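Local coordinates for protein Ca(2+)/H(+) antiporter ChaA (Bacillus subtilis subsp. subtilis, PDB 4KJR) that extrudes calcium from the cell in exchange for external protons, working as a homotrimeric membrane antiporter of the cation/proton exchanger subfamily, at residues I37-A47 and V209-I220. The protein carries 2 engineered substitutions. Numbering follows the deposited sequence.
Sequences IIALASYMGRA and VLFAATIVVAYI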
loop_
_atom_site.group_PDB
_atom_site.type_symbol
_atom_site.label_atom_id
_atom_site.label_comp_id
_atom_site.label_asym_id
_atom_site.label_seq_id
_atom_site.Cartn_x
_atom_site.Cartn_y
_atom_site.Cartn_z
ATOM N N ILE A 37 33.478 -13.169 -5.486
ATOM C CA ILE A 37 32.278 -13.805 -4.946
ATOM C C ILE A 37 31.124 -13.772 -5.937
ATOM O O ILE A 37 30.394 -14.760 -6.065
ATOM C CB ILE A 37 31.830 -13.232 -3.584
ATOM C CG1 ILE A 37 33.037 -12.909 -2.696
ATOM C CG2 ILE A 37 30.902 -14.217 -2.885
ATOM C CD1 ILE A 37 32.674 -12.347 -1.335
ATOM N N ILE A 38 30.965 -12.656 -6.645
ATOM C CA ILE A 38 30.018 -12.613 -7.759
ATOM C C ILE A 38 30.138 -13.931 -8.516
ATOM O O ILE A 38 29.204 -14.738 -8.522
ATOM C CB ILE A 38 30.283 -11.435 -8.720
ATOM C CG1 ILE A 38 30.067 -10.095 -8.004
ATOM C CG2 ILE A 38 29.400 -11.544 -9.960
ATOM C CD1 ILE A 38 30.797 -8.931 -8.638
ATOM N N ALA A 39 31.316 -14.154 -9.104
ATOM C CA ALA A 39 31.606 -15.350 -9.894
ATOM C C ALA A 39 31.409 -16.631 -9.094
ATOM O O ALA A 39 30.895 -17.626 -9.616
ATOM C CB ALA A 39 33.021 -15.284 -10.453
ATOM N N LEU A 40 31.809 -16.595 -7.825
ATOM C CA LEU A 40 31.641 -17.735 -6.926
ATOM C C LEU A 40 30.169 -18.062 -6.677
ATOM O O LEU A 40 29.814 -19.224 -6.509
ATOM C CB LEU A 40 32.376 -17.489 -5.606
ATOM C CG LEU A 40 33.905 -17.538 -5.648
ATOM C CD1 LEU A 40 34.499 -16.955 -4.378
ATOM C CD2 LEU A 40 34.385 -18.966 -5.858
ATOM N N ALA A 41 29.328 -17.030 -6.664
ATOM C CA ALA A 41 27.883 -17.186 -6.499
ATOM C C ALA A 41 27.198 -17.537 -7.819
ATOM O O ALA A 41 26.153 -18.191 -7.831
ATOM C CB ALA A 41 27.276 -15.924 -5.904
ATOM N N SER A 42 27.794 -17.090 -8.926
ATOM C CA SER A 42 27.339 -17.448 -10.269
ATOM C C SER A 42 27.456 -18.958 -10.493
ATOM O O SER A 42 26.601 -19.565 -11.140
ATOM C CB SER A 42 28.140 -16.685 -11.324
ATOM O OG SER A 42 27.742 -17.056 -12.634
ATOM N N TYR A 43 28.521 -19.549 -9.954
ATOM C CA TYR A 43 28.669 -21.000 -9.923
ATOM C C TYR A 43 27.733 -21.628 -8.894
ATOM O O TYR A 43 26.998 -22.565 -9.211
ATOM C CB TYR A 43 30.122 -21.402 -9.657
ATOM C CG TYR A 43 30.980 -21.403 -10.900
ATOM C CD1 TYR A 43 30.966 -22.489 -11.779
ATOM C CD2 TYR A 43 31.795 -20.317 -11.206
ATOM C CE1 TYR A 43 31.747 -22.494 -12.925
ATOM C CE2 TYR A 43 32.578 -20.308 -12.351
ATOM C CZ TYR A 43 32.553 -21.399 -13.205
ATOM O OH TYR A 43 33.328 -21.392 -14.342
HETATM N N MSE A 44 27.754 -21.098 -7.673
HETATM C CA MSE A 44 26.857 -21.541 -6.596
HETATM C C MSE A 44 25.453 -21.720 -7.105
HETATM O O MSE A 44 24.775 -22.683 -6.741
HETATM C CB MSE A 44 26.813 -20.492 -5.490
HETATM C CG MSE A 44 27.972 -20.609 -4.510
HETATM SE SE MSE A 44 27.451 -21.742 -2.989
HETATM C CE MSE A 44 28.328 -20.710 -1.562
ATOM N N GLY A 45 25.016 -20.793 -7.957
ATOM C CA GLY A 45 23.676 -20.813 -8.537
ATOM C C GLY A 45 23.445 -21.913 -9.554
ATOM O O GLY A 45 22.402 -22.569 -9.535
ATOM N N ARG A 46 24.415 -22.106 -10.447
ATOM C CA ARG A 46 24.351 -23.144 -11.479
ATOM C C ARG A 46 24.413 -24.541 -10.867
ATOM O O ARG A 46 23.811 -25.487 -11.381
ATOM C CB ARG A 46 25.487 -22.969 -12.487
ATOM C CG ARG A 46 25.333 -21.775 -13.416
ATOM C CD ARG A 46 26.630 -21.480 -14.151
ATOM N NE ARG A 46 26.471 -20.421 -15.145
ATOM C CZ ARG A 46 27.477 -19.811 -15.770
ATOM N NH1 ARG A 46 28.737 -20.143 -15.511
ATOM N NH2 ARG A 46 27.221 -18.861 -16.661
ATOM N N ALA A 47 25.146 -24.657 -9.764
ATOM C CA ALA A 47 25.311 -25.926 -9.069
ATOM C C ALA A 47 24.031 -26.377 -8.368
ATOM O O ALA A 47 23.761 -27.574 -8.270
ATOM C CB ALA A 47 26.449 -25.824 -8.075
ATOM N N VAL A 209 30.707 -27.907 -6.280
ATOM C CA VAL A 209 30.220 -26.657 -5.688
ATOM C C VAL A 209 30.843 -26.348 -4.322
ATOM O O VAL A 209 31.444 -25.288 -4.139
ATOM C CB VAL A 209 28.673 -26.625 -5.595
ATOM C CG1 VAL A 209 28.126 -27.866 -4.893
ATOM C CG2 VAL A 209 28.190 -25.349 -4.912
ATOM N N LEU A 210 30.712 -27.288 -3.387
ATOM C CA LEU A 210 31.084 -27.071 -1.989
ATOM C C LEU A 210 32.506 -26.539 -1.805
ATOM O O LEU A 210 32.713 -25.535 -1.124
ATOM C CB LEU A 210 30.833 -28.332 -1.145
ATOM C CG LEU A 210 31.437 -29.683 -1.539
ATOM C CD1 LEU A 210 32.699 -29.951 -0.733
ATOM C CD2 LEU A 210 30.427 -30.796 -1.312
ATOM N N PHE A 211 33.474 -27.193 -2.434
ATOM C CA PHE A 211 34.866 -26.805 -2.264
ATOM C C PHE A 211 35.159 -25.532 -3.039
ATOM O O PHE A 211 35.655 -24.554 -2.469
ATOM C CB PHE A 211 35.813 -27.933 -2.680
ATOM C CG PHE A 211 37.244 -27.697 -2.287
ATOM C CD1 PHE A 211 37.643 -27.810 -0.957
ATOM C CD2 PHE A 211 38.194 -27.364 -3.243
ATOM C CE1 PHE A 211 38.962 -27.592 -0.589
ATOM C CE2 PHE A 211 39.517 -27.149 -2.883
ATOM C CZ PHE A 211 39.900 -27.262 -1.555
ATOM N N ALA A 212 34.823 -25.543 -4.328
ATOM C CA ALA A 212 35.043 -24.398 -5.212
ATOM C C ALA A 212 34.379 -23.125 -4.689
ATOM O O ALA A 212 34.893 -22.025 -4.899
ATOM C CB ALA A 212 34.561 -24.712 -6.622
ATOM N N ALA A 213 33.251 -23.284 -3.998
ATOM C CA ALA A 213 32.484 -22.148 -3.505
ATOM C C ALA A 213 32.313 -22.130 -1.986
ATOM O O ALA A 213 32.964 -21.342 -1.306
ATOM C CB ALA A 213 31.135 -22.081 -4.204
ATOM N N THR A 214 31.462 -23.014 -1.465
ATOM C CA THR A 214 31.031 -22.994 -0.053
ATOM C C THR A 214 32.169 -22.886 0.977
ATOM O O THR A 214 31.943 -22.462 2.109
ATOM C CB THR A 214 30.132 -24.210 0.270
ATOM O OG1 THR A 214 29.253 -24.456 -0.833
ATOM C CG2 THR A 214 29.298 -23.976 1.529
ATOM N N ILE A 215 33.382 -23.263 0.587
ATOM C CA ILE A 215 34.544 -23.108 1.463
ATOM C C ILE A 215 35.311 -21.829 1.120
ATOM O O ILE A 215 35.669 -21.054 2.010
ATOM C CB ILE A 215 35.444 -24.371 1.450
ATOM C CG1 ILE A 215 34.876 -25.436 2.397
ATOM C CG2 ILE A 215 36.876 -24.052 1.867
ATOM C CD1 ILE A 215 33.831 -26.346 1.786
ATOM N N VAL A 216 35.540 -21.612 -0.173
ATOM C CA VAL A 216 36.205 -20.400 -0.662
ATOM C C VAL A 216 35.371 -19.160 -0.305
ATOM O O VAL A 216 35.904 -18.178 0.221
ATOM C CB VAL A 216 36.480 -20.480 -2.186
ATOM C CG1 VAL A 216 37.134 -19.205 -2.704
ATOM C CG2 VAL A 216 37.347 -21.689 -2.512
ATOM N N VAL A 217 34.066 -19.226 -0.578
ATOM C CA VAL A 217 33.122 -18.163 -0.218
ATOM C C VAL A 217 33.128 -17.928 1.292
ATOM O O VAL A 217 33.174 -16.784 1.744
ATOM C CB VAL A 217 31.692 -18.481 -0.712
ATOM C CG1 VAL A 217 30.690 -17.459 -0.202
ATOM C CG2 VAL A 217 31.655 -18.527 -2.230
ATOM N N ALA A 218 33.108 -19.017 2.058
ATOM C CA ALA A 218 33.177 -18.960 3.521
ATOM C C ALA A 218 34.503 -18.404 4.047
ATOM O O ALA A 218 34.529 -17.758 5.093
ATOM C CB ALA A 218 32.910 -20.332 4.120
ATOM N N TYR A 219 35.595 -18.667 3.333
ATOM C CA TYR A 219 36.907 -18.145 3.720
ATOM C C TYR A 219 37.092 -16.678 3.335
ATOM O O TYR A 219 37.693 -15.905 4.085
ATOM C CB TYR A 219 38.034 -19.013 3.151
ATOM C CG TYR A 219 38.636 -19.964 4.163
ATOM C CD1 TYR A 219 39.720 -19.574 4.950
ATOM C CD2 TYR A 219 38.122 -21.252 4.339
ATOM C CE1 TYR A 219 40.278 -20.436 5.881
ATOM C CE2 TYR A 219 38.673 -22.121 5.270
ATOM C CZ TYR A 219 39.750 -21.707 6.039
ATOM O OH TYR A 219 40.309 -22.557 6.968
ATOM N N ILE A 220 36.576 -16.305 2.164
ATOM C CA ILE A 220 36.569 -14.908 1.726
ATOM C C ILE A 220 35.617 -14.086 2.608
ATOM O O ILE A 220 35.860 -12.897 2.877
ATOM C CB ILE A 220 36.209 -14.788 0.227
ATOM C CG1 ILE A 220 37.371 -15.297 -0.634
ATOM C CG2 ILE A 220 35.876 -13.348 -0.143
ATOM C CD1 ILE A 220 37.078 -15.390 -2.118
#
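Leu40 and Met44, one turn apart on helix 26-53, enter neighbouring holes on helix 204-234, a knobs-into-holes packing of two membrane helices that run roughly antiparallel at 138°. The pair joins the two sodium/calcium exchanger family regions of the chain, one helix from each. Leu40 is the knob among Ala213, Val216, Val217 and Ile220. With its CG anti to the carbonyl carbon (chi1 -72°), CD1 meets Ile220 CD1 tip to tip at 3.8 Å, while the leucine lies roughly perpendicular to Val216. The other branch, CD2, turns to the carbonyl O of Ala212, and CB rests on Val217 CG2, 3.6 Å away. With the isobutyl group cut back to an alanine here, Ile220 CD1 and Val216 CG1 would probably lose the methyl they share, and a gap is likely to open between the helices. At the start of 37-47, Ile37 and Ile220 run alongside with their ends pointing opposite ways, CD1 of Ile37 lying 3.6 Å from CG2 of Ile220. Beyond the pair, helix 70-81 covers Ile37 and Val217 through Val71 and Ile74, and Ser16 of helix 3-22 touches Ile220. Met44, a selenomethionine set among Val209, Ala213, Thr214 and Val217, bends at chi2 and chi3 (chi2 -93°), which carries its end across Thr214 at nearly a right angle. Its CG packs on Ala213 CB, and CE reaches Thr214 CA at 3.8 Å. Ala213 and Thr214 belong to a wider pi-type turn at 210-215. Where 37-47 finishes and 209-220 begins, small groups meet, with Ala47 CB set against Val209 CB at 3.4 Å.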